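Long-range contacts in putative secreted lipase (Streptomyces sp. W007, PDB 5H6B), which probably hydrolyses the ester bonds of triacylglycerols, as a thermostable secreted lipase of the alpha/beta-hydrolase family: residues Cys22-Ala27 / Thr98-Ala103; Tyr192-Thr197 / Gln209-Pro214; Asp200-Pro205 / Ser230-Ile235; Gln222-Val227 / Thr256-Ala261. One frame throughout, in Å; residues are numbered along the deposited sequence.

How the contacts relate
Contacts 2 and 3 are buried and lie near strands 191-196 and 216-220 of the parallel sheet, whereas contacts 1 and 4 are only partly buried and sit farther from the centre of the chain. Contact 2 is mainly apolar; contact 3, whose centre is about 15 Å from that of contact 2, is held by hydrogen bonds around the probable catalytic histidine and aspartate. The two share a seam, for Gln-209 of contact 2 bonds to Val-203 of contact 3, and Thr-197 to Ser-230. The outer pair each involve a disulfide: contact 4 is itself bridged by one, while Cys-22 of contact 1 bonds to Cys-59. Contacts 1 and 3 lie on opposite sides of the chain's centre.

Contact 1: residues Cys22-Ala27 / Thr98-Ala103; sequences CKPSAA and TGAPKA
Thr-98 meets three successive residues, Cys-22, Lys-23 and Pro-24, at the place where the loop 22-27 passes the last turn of helix 80-98. Its CB lies 3.8 Å from Pro-24 CD, and the two side chains cross at about a right angle. At the end of one branch, the methyl CG2 stands beside the backbone N and rests 3.7 Å from Cys-22 O and 4.0 Å from Pro-24 CD. The other branch, OG1, is placed between the backbone N and the carbonyl carbon by a chi1 of 53°. It turns back to its own chain, where it is hydrogen-bonded to Val-94 O one helical turn earlier and accepts a weak bond of 3.3 Å from Ala-100 N. A threonine suits the spot because its carbon side can lie against the proline and the Cys-22 carbonyl while its hydroxyl is bonded back to Val-94 O.

In the alpha/beta-hydrolase fold such a helix leads back into the central sheet, here to strand 103-108, and Gly-99 makes the turn with a positive phi at which a CB would be jammed against the preceding carbonyl O. Pro-24 CG also reaches Ala-100 CB at 4.5 Å, a loose apolar touch. At the exposed side Lys-23 bends at chi2, and its CE lies 3.8 Å from Thr-98 O. Its NZ makes a weak hydrogen bond with Ala-97 O, where the carbonyl-rich helix end would probably attract a positive charge. Cys-22 is tied by a disulfide to Cys-59, the first residue of strand 59-63, and Phe-61 of that strand packs on Thr-98.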
loop_
_atom_site.group_PDB
_atom_site.type_symbol
_atom_site.label_atom_id
_atom_site.label_comp_id
_atom_site.label_asym_id
_atom_site.label_seq_id
_atom_site.Cartn_x
_atom_site.Cartn_y
_atom_site.Cartn_z
ATOM N N CYS A 22 18.600 -10.960 -4.214
ATOM C CA CYS A 22 18.645 -9.644 -4.856
ATOM C C CYS A 22 19.414 -8.641 -3.990
ATOM O O CYS A 22 19.297 -8.646 -2.751
ATOM C CB CYS A 22 17.231 -9.103 -5.161
ATOM S SG CYS A 22 17.157 -7.874 -6.491
ATOM N N LYS A 23 20.222 -7.823 -4.668
ATOM C CA LYS A 23 21.059 -6.795 -4.045
ATOM C C LYS A 23 20.770 -5.473 -4.763
ATOM O O LYS A 23 21.083 -5.339 -5.955
ATOM C CB LYS A 23 22.557 -7.155 -4.135
ATOM C CG LYS A 23 23.161 -7.669 -2.828
ATOM C CD LYS A 23 22.788 -9.116 -2.526
ATOM C CE LYS A 23 22.910 -9.412 -1.038
ATOM N NZ LYS A 23 22.565 -10.828 -0.724
ATOM N N PRO A 24 20.135 -4.513 -4.056
ATOM C CA PRO A 24 19.769 -3.227 -4.656
ATOM C C PRO A 24 20.962 -2.532 -5.308
ATOM O O PRO A 24 22.013 -2.418 -4.680
ATOM C CB PRO A 24 19.272 -2.406 -3.460
ATOM C CG PRO A 24 18.811 -3.399 -2.472
ATOM C CD PRO A 24 19.637 -4.633 -2.670
ATOM N N SER A 25 20.791 -2.077 -6.544
ATOM C CA SER A 25 21.848 -1.390 -7.264
ATOM C C SER A 25 22.062 0.022 -6.712
ATOM O O SER A 25 21.386 0.455 -5.770
ATOM C CB SER A 25 21.502 -1.323 -8.734
ATOM O OG SER A 25 20.451 -0.412 -8.911
ATOM N N ALA A 26 23.030 0.730 -7.285
ATOM C CA ALA A 26 23.309 2.092 -6.865
ATOM C C ALA A 26 22.226 3.036 -7.403
ATOM O O ALA A 26 21.863 3.998 -6.733
ATOM C CB ALA A 26 24.706 2.526 -7.304
ATOM N N ALA A 27 21.704 2.758 -8.598
ATOM C CA ALA A 27 20.562 3.512 -9.135
ATOM C C ALA A 27 19.287 3.364 -8.271
ATOM O O ALA A 27 18.524 4.317 -8.132
ATOM C CB ALA A 27 20.284 3.100 -10.570
ATOM N N THR A 98 19.048 -8.207 2.068
ATOM C CA THR A 98 19.573 -7.303 1.035
ATOM C C THR A 98 20.825 -6.585 1.500
ATOM O O THR A 98 21.683 -6.255 0.684
ATOM C CB THR A 98 18.539 -6.227 0.600
ATOM O OG1 THR A 98 18.034 -5.512 1.750
ATOM C CG2 THR A 98 17.396 -6.877 -0.171
ATOM N N GLY A 99 20.896 -6.316 2.803
ATOM C CA GLY A 99 21.925 -5.459 3.373
ATOM C C GLY A 99 21.536 -3.991 3.499
ATOM O O GLY A 99 22.175 -3.262 4.252
ATOM N N ALA A 100 20.493 -3.545 2.794
ATOM C CA ALA A 100 20.166 -2.118 2.738
ATOM C C ALA A 100 19.768 -1.559 4.108
ATOM O O ALA A 100 19.285 -2.300 4.965
ATOM C CB ALA A 100 19.066 -1.860 1.723
ATOM N N PRO A 101 20.002 -0.253 4.329
ATOM C CA PRO A 101 19.613 0.367 5.601
ATOM C C PRO A 101 18.100 0.627 5.729
ATOM O O PRO A 101 17.567 0.656 6.840
ATOM C CB PRO A 101 20.394 1.694 5.596
ATOM C CG PRO A 101 20.620 2.011 4.164
ATOM C CD PRO A 101 20.700 0.698 3.435
ATOM N N LYS A 102 17.433 0.871 4.604
ATOM C CA LYS A 102 16.011 1.185 4.599
ATOM C C LYS A 102 15.308 0.590 3.378
ATOM O O LYS A 102 15.912 0.388 2.319
ATOM C CB LYS A 102 15.804 2.706 4.628
ATOM C CG LYS A 102 16.256 3.388 5.913
ATOM C CD LYS A 102 16.123 4.897 5.813
ATOM C CE LYS A 102 16.067 5.549 7.182
ATOM N NZ LYS A 102 16.178 7.018 7.056
ATOM N N ALA A 103 14.023 0.325 3.555
ATOM C CA ALA A 103 13.145 -0.112 2.480
ATOM C C ALA A 103 12.208 1.025 2.085
ATOM O O ALA A 103 11.929 1.909 2.899
ATOM C CB ALA A 103 12.341 -1.305 2.955
#

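Contact 2: residues Tyr192-Thr197 / Gln209-Pro214; sequences YTVIAT and QYLDGP
Strand 191-196, an inner strand of the parallel sheet of the alpha/beta-hydrolase fold, turns Tyr-192, Val-194 and Ala-196 toward the loop 209-214 that precedes the edge strand 216-220. The alternation of a beta-strand puts every second side chain on this face, and the loop answers with Leu-211, Tyr-210 and Gln-209 in turn. Leu-211 CD1 lies 3.5 Å from Tyr-192 CD2 and 3.8 Å from Val-194 CG2; the Leu-211 side chain crosses both at about a right angle. The branched Val-194 spreads in two directions. Its CG1, anti to the backbone N (chi1 177°), approaches the edge of the Tyr-210 ring in the ring plane, 4.0 Å from CD1, and also lies 3.6 Å from Gln-209 O. An alanine in place of this valine would probably open a gap between strand and loop, leaving Leu-211 CD1 with Tyr-192 alone on the strand and the Tyr-210 ring edge without CG1.

Ala-196 is small enough for the loop to come close: its CB sits 3.9 Å from Tyr-210 CE1 and 3.3 Å from Gln-209 OE1. The Gln-209 amide is held from both ends, since NE2 is hydrogen-bonded to Val-203 O, earlier in the same loop, and OE1 takes a bond of 2.6 Å from a water that in turn accepts from Thr-197 N at 2.8 Å.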
loop_
_atom_site.group_PDB
_atom_site.type_symbol
_atom_site.label_atom_id
_atom_site.label_comp_id
_atom_site.label_asym_id
_atom_site.label_seq_id
_atom_site.Cartn_x
_atom_site.Cartn_y
_atom_site.Cartn_z
ATOM N N TYR A 192 6.141 10.662 2.219
ATOM C CA TYR A 192 4.829 10.077 2.008
ATOM C C TYR A 192 4.248 10.561 0.704
ATOM O O TYR A 192 4.243 11.774 0.448
ATOM C CB TYR A 192 3.878 10.505 3.119
ATOM C CG TYR A 192 4.225 10.024 4.509
ATOM C CD1 TYR A 192 5.209 10.663 5.277
ATOM C CD2 TYR A 192 3.540 8.959 5.077
ATOM C CE1 TYR A 192 5.492 10.243 6.567
ATOM C CE2 TYR A 192 3.813 8.543 6.363
ATOM C CZ TYR A 192 4.784 9.174 7.104
ATOM O OH TYR A 192 5.036 8.700 8.369
ATOM N N THR A 193 3.736 9.624 -0.100
ATOM C CA THR A 193 2.940 9.946 -1.297
ATOM C C THR A 193 1.587 9.214 -1.191
ATOM O O THR A 193 1.508 8.103 -0.663
ATOM C CB THR A 193 3.671 9.544 -2.597
ATOM O OG1 THR A 193 5.010 10.073 -2.587
ATOM C CG2 THR A 193 2.930 10.033 -3.854
ATOM N N VAL A 194 0.526 9.878 -1.632
ATOM C CA VAL A 194 -0.799 9.287 -1.702
ATOM C C VAL A 194 -1.330 9.547 -3.109
ATOM O O VAL A 194 -1.283 10.675 -3.606
ATOM C CB VAL A 194 -1.770 9.868 -0.665
ATOM C CG1 VAL A 194 -3.157 9.267 -0.825
ATOM C CG2 VAL A 194 -1.268 9.630 0.742
ATOM N N ILE A 195 -1.796 8.479 -3.753
ATOM C CA ILE A 195 -2.416 8.558 -5.053
ATOM C C ILE A 195 -3.839 8.058 -4.841
ATOM O O ILE A 195 -4.054 6.915 -4.429
ATOM C CB ILE A 195 -1.672 7.703 -6.094
ATOM C CG1 ILE A 195 -0.186 8.073 -6.142
ATOM C CG2 ILE A 195 -2.321 7.860 -7.461
ATOM C CD1 ILE A 195 0.693 7.009 -6.740
ATOM N N ALA A 196 -4.799 8.942 -5.114
ATOM C CA ALA A 196 -6.203 8.698 -4.927
ATOM C C ALA A 196 -6.936 8.949 -6.223
ATOM O O ALA A 196 -6.444 9.676 -7.104
ATOM C CB ALA A 196 -6.750 9.606 -3.835
ATOM N N THR A 197 -8.125 8.355 -6.316
ATOM C CA THR A 197 -9.025 8.547 -7.458
ATOM C C THR A 197 -10.370 9.088 -6.948
ATOM O O THR A 197 -10.923 8.622 -5.930
ATOM C CB THR A 197 -9.248 7.256 -8.279
ATOM O OG1 THR A 197 -10.284 7.468 -9.237
ATOM C CG2 THR A 197 -9.632 6.055 -7.399
ATOM N N GLN A 209 -8.370 9.921 2.238
ATOM C CA GLN A 209 -7.212 9.087 1.920
ATOM C C GLN A 209 -5.916 9.884 2.042
ATOM O O GLN A 209 -4.874 9.327 2.372
ATOM C CB GLN A 209 -7.331 8.515 0.513
ATOM C CG GLN A 209 -8.591 7.686 0.298
ATOM C CD GLN A 209 -8.756 7.281 -1.141
ATOM O OE1 GLN A 209 -7.781 7.186 -1.889
ATOM N NE2 GLN A 209 -9.995 7.054 -1.551
ATOM N N TYR A 210 -6.001 11.190 1.767
ATOM C CA TYR A 210 -4.849 12.087 1.817
ATOM C C TYR A 210 -4.254 12.206 3.212
ATOM O O TYR A 210 -4.973 12.176 4.202
ATOM C CB TYR A 210 -5.216 13.493 1.335
ATOM C CG TYR A 210 -5.567 13.635 -0.120
ATOM C CD1 TYR A 210 -5.043 12.773 -1.097
ATOM C CD2 TYR A 210 -6.391 14.685 -0.544
ATOM C CE1 TYR A 210 -5.370 12.941 -2.432
ATOM C CE2 TYR A 210 -6.718 14.860 -1.880
ATOM C CZ TYR A 210 -6.196 13.982 -2.814
ATOM O OH TYR A 210 -6.510 14.124 -4.134
ATOM N N LEU A 211 -2.927 12.334 3.252
ATOM C CA LEU A 211 -2.183 12.567 4.471
ATOM C C LEU A 211 -1.814 14.053 4.602
ATOM O O LEU A 211 -1.829 14.813 3.643
ATOM C CB LEU A 211 -0.921 11.711 4.488
ATOM C CG LEU A 211 -1.122 10.199 4.637
ATOM C CD1 LEU A 211 0.166 9.475 4.271
ATOM C CD2 LEU A 211 -1.541 9.802 6.037
ATOM N N ASP A 212 -1.480 14.447 5.818
ATOM C CA ASP A 212 -1.091 15.813 6.127
ATOM C C ASP A 212 0.245 15.814 6.850
ATOM O O ASP A 212 0.474 15.022 7.762
ATOM C CB ASP A 212 -2.153 16.448 7.010
ATOM C CG ASP A 212 -1.711 17.760 7.623
ATOM O OD1 ASP A 212 -1.875 18.819 6.979
ATOM O OD2 ASP A 212 -1.247 17.719 8.778
ATOM N N GLY A 213 1.100 16.742 6.458
ATOM C CA GLY A 213 2.399 16.908 7.072
ATOM C C GLY A 213 3.319 17.672 6.140
ATOM O O GLY A 213 2.988 17.882 4.963
ATOM N N PRO A 214 4.490 18.089 6.651
ATOM C CA PRO A 214 5.449 18.772 5.785
ATOM C C PRO A 214 6.022 17.894 4.657
ATOM O O PRO A 214 6.358 18.443 3.605
ATOM C CB PRO A 214 6.553 19.208 6.761
ATOM C CG PRO A 214 6.467 18.235 7.880
ATOM C CD PRO A 214 5.000 17.932 8.026
HETATM O O HOH W 1 -8.615 6.461 -4.252
#

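Contact 3: residues Asp200-Pro205 / Ser230-Ile235; sequences DQVVTP and SEHVAI
The side chains of His-232 and Asp-200 both extend with CG anti to the backbone N, chi1 -175° and -157°, which brings the two CG atoms toward one another; chi2 then turns ring and carboxylate. His-232 ND1 donates to Asp-200 OD2 over 2.9 Å in a nearly straight bond (172°), with OD2 in the ring plane and met on its syn side. The other oxygen, OD1, accepts from Val-202 N, forming an Asx turn, and from Val-203 N, so the carboxylate is held against rotation. An alanine in its place would probably leave His-232 ND1 and these two backbone N-H groups without their acceptors, so that the imidazole is less firmly fixed in its rotation. The His-232 ring is further steadied by Val-202, whose CB lies over one face in a CH-pi contact, 3.8 Å from the ring centroid, and by Val-203 CG2, 3.6 Å from His-232 CE1.

Gln-201 ties the two segments a second time, its amide using both ends: OE1 accepts from His-232 N on a lone pair at 3.1 Å, and NE2 donates to Glu-231 OE2 at 2.8 Å. Glu-231 is the N-cap of the helix that follows; OE2 also accepts from Val-233 N, and OE1 from Ala-234 N. His-232 NE2 is hydrogen-bonded to Ser-109 OG, consistent with a Ser-His-Asp catalytic triad with the serine on a nucleophile elbow. The probable acid comes from the loop after strand 191-196, His-232 opens helix 232-237, with Ile-235 packed on Leu-221 of helix 221-224, and Ser-109 follows strand 103-108.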
loop_
_atom_site.group_PDB
_atom_site.type_symbol
_atom_site.label_atom_id
_atom_site.label_comp_id
_atom_site.label_asym_id
_atom_site.label_seq_id
_atom_site.Cartn_x
_atom_site.Cartn_y
_atom_site.Cartn_z
ATOM N N ASP A 200 -13.360 6.767 -6.370
ATOM C CA ASP A 200 -13.287 5.771 -5.310
ATOM C C ASP A 200 -14.668 5.550 -4.689
ATOM O O ASP A 200 -15.260 6.466 -4.154
ATOM C CB ASP A 200 -12.273 6.169 -4.247
ATOM C CG ASP A 200 -11.751 4.973 -3.452
ATOM O OD1 ASP A 200 -12.594 4.217 -2.910
ATOM O OD2 ASP A 200 -10.498 4.808 -3.340
ATOM N N GLN A 201 -15.152 4.310 -4.764
ATOM C CA GLN A 201 -16.453 3.912 -4.205
ATOM C C GLN A 201 -16.381 3.255 -2.816
ATOM O O GLN A 201 -17.414 3.047 -2.179
ATOM C CB GLN A 201 -17.172 2.987 -5.208
ATOM C CG GLN A 201 -16.735 1.505 -5.246
ATOM C CD GLN A 201 -15.423 1.226 -5.979
ATOM O OE1 GLN A 201 -14.487 2.042 -5.959
ATOM N NE2 GLN A 201 -15.335 0.044 -6.607
ATOM N N VAL A 202 -15.172 2.901 -2.376
ATOM C CA VAL A 202 -14.925 2.120 -1.146
ATOM C C VAL A 202 -14.547 2.997 0.042
ATOM O O VAL A 202 -14.888 2.675 1.176
ATOM C CB VAL A 202 -13.749 1.116 -1.358
ATOM C CG1 VAL A 202 -13.322 0.423 -0.052
ATOM C CG2 VAL A 202 -14.105 0.092 -2.427
ATOM N N VAL A 203 -13.791 4.065 -0.224
ATOM C CA VAL A 203 -13.175 4.911 0.802
ATOM C C VAL A 203 -13.551 6.333 0.449
ATOM O O VAL A 203 -12.866 6.984 -0.352
ATOM C CB VAL A 203 -11.638 4.790 0.798
ATOM C CG1 VAL A 203 -11.035 5.677 1.877
ATOM C CG2 VAL A 203 -11.203 3.342 0.962
ATOM N N THR A 204 -14.664 6.783 1.018
ATOM C CA THR A 204 -15.219 8.092 0.733
ATOM C C THR A 204 -15.431 8.892 2.031
ATOM O O THR A 204 -15.579 8.299 3.107
ATOM C CB THR A 204 -16.554 7.993 -0.022
ATOM O OG1 THR A 204 -17.484 7.235 0.753
ATOM C CG2 THR A 204 -16.362 7.348 -1.384
ATOM N N PRO A 205 -15.411 10.226 1.951
ATOM C CA PRO A 205 -14.999 10.977 0.752
ATOM C C PRO A 205 -13.520 10.702 0.467
ATOM O O PRO A 205 -12.752 10.458 1.402
ATOM C CB PRO A 205 -15.246 12.441 1.143
ATOM C CG PRO A 205 -16.120 12.390 2.366
ATOM C CD PRO A 205 -15.745 11.125 3.070
ATOM N N SER A 230 -10.382 4.995 -13.219
ATOM C CA SER A 230 -10.172 3.887 -12.280
ATOM C C SER A 230 -10.888 4.114 -10.966
ATOM O O SER A 230 -10.866 5.209 -10.430
ATOM C CB SER A 230 -8.682 3.666 -11.963
ATOM O OG SER A 230 -8.043 3.012 -13.032
ATOM N N GLU A 231 -11.506 3.060 -10.456
ATOM C CA GLU A 231 -12.080 3.058 -9.118
ATOM C C GLU A 231 -11.080 2.394 -8.142
ATOM O O GLU A 231 -9.891 2.270 -8.451
ATOM C CB GLU A 231 -13.497 2.443 -9.120
ATOM C CG GLU A 231 -13.664 1.066 -9.773
ATOM C CD GLU A 231 -12.747 0.010 -9.190
ATOM O OE1 GLU A 231 -11.733 -0.340 -9.853
ATOM O OE2 GLU A 231 -13.013 -0.456 -8.055
ATOM N N HIS A 232 -11.558 1.987 -6.975
ATOM C CA HIS A 232 -10.697 1.608 -5.869
ATOM C C HIS A 232 -9.789 0.403 -6.177
ATOM O O HIS A 232 -8.602 0.410 -5.824
ATOM C CB HIS A 232 -11.552 1.338 -4.636
ATOM C CG HIS A 232 -10.764 1.043 -3.405
ATOM N ND1 HIS A 232 -10.202 2.027 -2.619
ATOM C CD2 HIS A 232 -10.458 -0.135 -2.807
ATOM C CE1 HIS A 232 -9.567 1.471 -1.604
ATOM N NE2 HIS A 232 -9.718 0.161 -1.688
ATOM N N VAL A 233 -10.337 -0.612 -6.831
ATOM C CA VAL A 233 -9.579 -1.827 -7.060
ATOM C C VAL A 233 -8.594 -1.649 -8.210
ATOM O O VAL A 233 -7.423 -1.981 -8.069
ATOM C CB VAL A 233 -10.516 -3.056 -7.244
ATOM C CG1 VAL A 233 -9.722 -4.312 -7.615
ATOM C CG2 VAL A 233 -11.282 -3.292 -5.940
ATOM N N ALA A 234 -9.086 -1.098 -9.313
ATOM C CA ALA A 234 -8.307 -0.911 -10.520
ATOM C C ALA A 234 -7.047 -0.095 -10.292
ATOM O O ALA A 234 -5.978 -0.472 -10.782
ATOM C CB ALA A 234 -9.156 -0.256 -11.604
ATOM N N ILE A 235 -7.172 0.998 -9.538
ATOM C CA ILE A 235 -6.052 1.922 -9.323
ATOM C C ILE A 235 -4.827 1.231 -8.697
ATOM O O ILE A 235 -3.702 1.552 -9.051
ATOM C CB ILE A 235 -6.476 3.185 -8.524
ATOM C CG1 ILE A 235 -5.396 4.285 -8.588
ATOM C CG2 ILE A 235 -6.797 2.868 -7.073
ATOM C CD1 ILE A 235 -5.796 5.546 -7.839
#

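Contact 4: residues Gln222-Val227 / Thr256-Ala261; sequences QDLCPV and TPTTCA
Thr-258 OG1 is hydrogen-bonded to both Glu-245 OE1 and His-244 ND1 of helix 240-250, while the carbon side of the same residue faces Leu-224, whose CD1 approaches Thr-258 CB to 4.2 Å. A threonine can serve both ways, one branch a hydroxyl, the other a methyl. Leu-224 also lays its CB 3.6 Å from Thr-258 O. Its own carbonyl O receives a CA-H...O contact from Thr-259 CA at 3.4 Å, with an angle of 154° at the hydrogen.

No conventional hydrogen bond spans the pair; the firm link is the disulfide between Cys-225 SG and Cys-260 SG, 2.1 Å long, with a chi3 of 102°. The sulfur of Cys-260 is bordered by Val-227 CG2 at 4.0 Å and Pro-226 CD at 4.2 Å. Around Cys-260, Thr-259 OG1 accepts from Ala-261 N at 3.2 Å, an ST turn as the chain enters a short 3-10 segment. The spans from 224 to 227 and from 258 to 260 run in nearly the same direction, 12° apart. The bridge fastens the chain after helix 240-250 to the residue that follows helix 221-224, with Ile-241 of helix 240-250 packing on both Cys-225 and Thr-258.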
loop_
_atom_site.group_PDB
_atom_site.type_symbol
_atom_site.label_atom_id
_atom_site.label_comp_id
_atom_site.label_asym_id
_atom_site.label_seq_id
_atom_site.Cartn_x
_atom_site.Cartn_y
_atom_site.Cartn_z
ATOM N N GLN A 222 -6.864 11.894 -11.529
ATOM C CA GLN A 222 -7.484 12.583 -12.639
ATOM C C GLN A 222 -6.727 13.888 -13.008
ATOM O O GLN A 222 -6.867 14.347 -14.133
ATOM C CB GLN A 222 -8.969 12.818 -12.406
ATOM C CG GLN A 222 -9.821 11.534 -12.441
ATOM C CD GLN A 222 -9.543 10.569 -11.289
ATOM O OE1 GLN A 222 -9.463 9.357 -11.472
ATOM N NE2 GLN A 222 -9.378 11.108 -10.106
ATOM N N ASP A 223 -5.916 14.450 -12.096
ATOM C CA ASP A 223 -4.987 15.549 -12.455
ATOM C C ASP A 223 -3.916 15.079 -13.422
ATOM O O ASP A 223 -3.461 15.853 -14.255
ATOM C CB ASP A 223 -4.290 16.173 -11.220
ATOM C CG ASP A 223 -5.218 17.043 -10.389
ATOM O OD1 ASP A 223 -6.259 17.467 -10.901
ATOM O OD2 ASP A 223 -4.917 17.296 -9.205
ATOM N N LEU A 224 -3.522 13.813 -13.292
ATOM C CA LEU A 224 -2.528 13.190 -14.164
ATOM C C LEU A 224 -3.151 12.787 -15.506
ATOM O O LEU A 224 -2.556 13.000 -16.554
ATOM C CB LEU A 224 -1.929 11.957 -13.478
ATOM C CG LEU A 224 -1.369 12.146 -12.070
ATOM C CD1 LEU A 224 -0.911 10.813 -11.523
ATOM C CD2 LEU A 224 -0.232 13.168 -12.109
ATOM N N CYS A 225 -4.326 12.169 -15.458
ATOM C CA CYS A 225 -5.073 11.837 -16.649
ATOM C C CYS A 225 -6.567 12.034 -16.372
ATOM O O CYS A 225 -7.176 11.214 -15.689
ATOM C CB CYS A 225 -4.783 10.407 -17.106
ATOM S SG CYS A 225 -5.628 9.931 -18.638
ATOM N N PRO A 226 -7.160 13.127 -16.907
ATOM C CA PRO A 226 -8.592 13.436 -16.754
ATOM C C PRO A 226 -9.576 12.328 -17.151
ATOM O O PRO A 226 -10.682 12.278 -16.598
ATOM C CB PRO A 226 -8.799 14.646 -17.691
ATOM C CG PRO A 226 -7.459 15.292 -17.781
ATOM C CD PRO A 226 -6.435 14.212 -17.617
ATOM N N VAL A 227 -9.194 11.489 -18.119
ATOM C CA VAL A 227 -10.049 10.389 -18.591
ATOM C C VAL A 227 -9.700 9.015 -17.975
ATOM O O VAL A 227 -10.269 8.003 -18.377
ATOM C CB VAL A 227 -10.085 10.314 -20.146
ATOM C CG1 VAL A 227 -10.854 11.507 -20.735
ATOM C CG2 VAL A 227 -8.682 10.218 -20.744
ATOM N N THR A 256 9.417 11.857 -14.175
ATOM C CA THR A 256 8.910 12.614 -15.332
ATOM C C THR A 256 7.390 12.723 -15.199
ATOM O O THR A 256 6.750 11.814 -14.662
ATOM C CB THR A 256 9.282 11.941 -16.672
ATOM O OG1 THR A 256 8.685 10.636 -16.750
ATOM C CG2 THR A 256 10.802 11.805 -16.800
ATOM N N PRO A 257 6.796 13.830 -15.670
ATOM C CA PRO A 257 5.366 13.974 -15.399
ATOM C C PRO A 257 4.550 12.787 -15.911
ATOM O O PRO A 257 4.851 12.228 -16.973
ATOM C CB PRO A 257 4.981 15.267 -16.131
ATOM C CG PRO A 257 6.265 16.003 -16.308
ATOM C CD PRO A 257 7.317 14.946 -16.478
ATOM N N THR A 258 3.552 12.396 -15.128
ATOM C CA THR A 258 2.654 11.314 -15.487
ATOM C C THR A 258 1.438 11.886 -16.235
ATOM O O THR A 258 0.724 12.746 -15.720
ATOM C CB THR A 258 2.235 10.520 -14.237
ATOM O OG1 THR A 258 3.409 10.041 -13.556
ATOM C CG2 THR A 258 1.398 9.314 -14.652
ATOM N N THR A 259 1.222 11.400 -17.453
ATOM C CA THR A 259 0.107 11.820 -18.289
ATOM C C THR A 259 -0.667 10.570 -18.739
ATOM O O THR A 259 -0.284 9.451 -18.395
ATOM C CB THR A 259 0.600 12.608 -19.535
ATOM O OG1 THR A 259 1.247 11.720 -20.445
ATOM C CG2 THR A 259 1.587 13.700 -19.154
ATOM N N CYS A 260 -1.730 10.767 -19.521
ATOM C CA CYS A 260 -2.465 9.661 -20.145
ATOM C C CYS A 260 -1.570 8.694 -20.982
ATOM O O CYS A 260 -1.870 7.493 -21.089
ATOM C CB CYS A 260 -3.611 10.214 -20.997
ATOM S SG CYS A 260 -4.828 11.228 -20.076
ATOM N N ALA A 261 -0.469 9.214 -21.542
ATOM C CA ALA A 261 0.484 8.416 -22.328
ATOM C C ALA A 261 1.095 7.265 -21.546
ATOM O O ALA A 261 1.535 6.286 -22.145
ATOM C CB ALA A 261 1.584 9.295 -22.897
#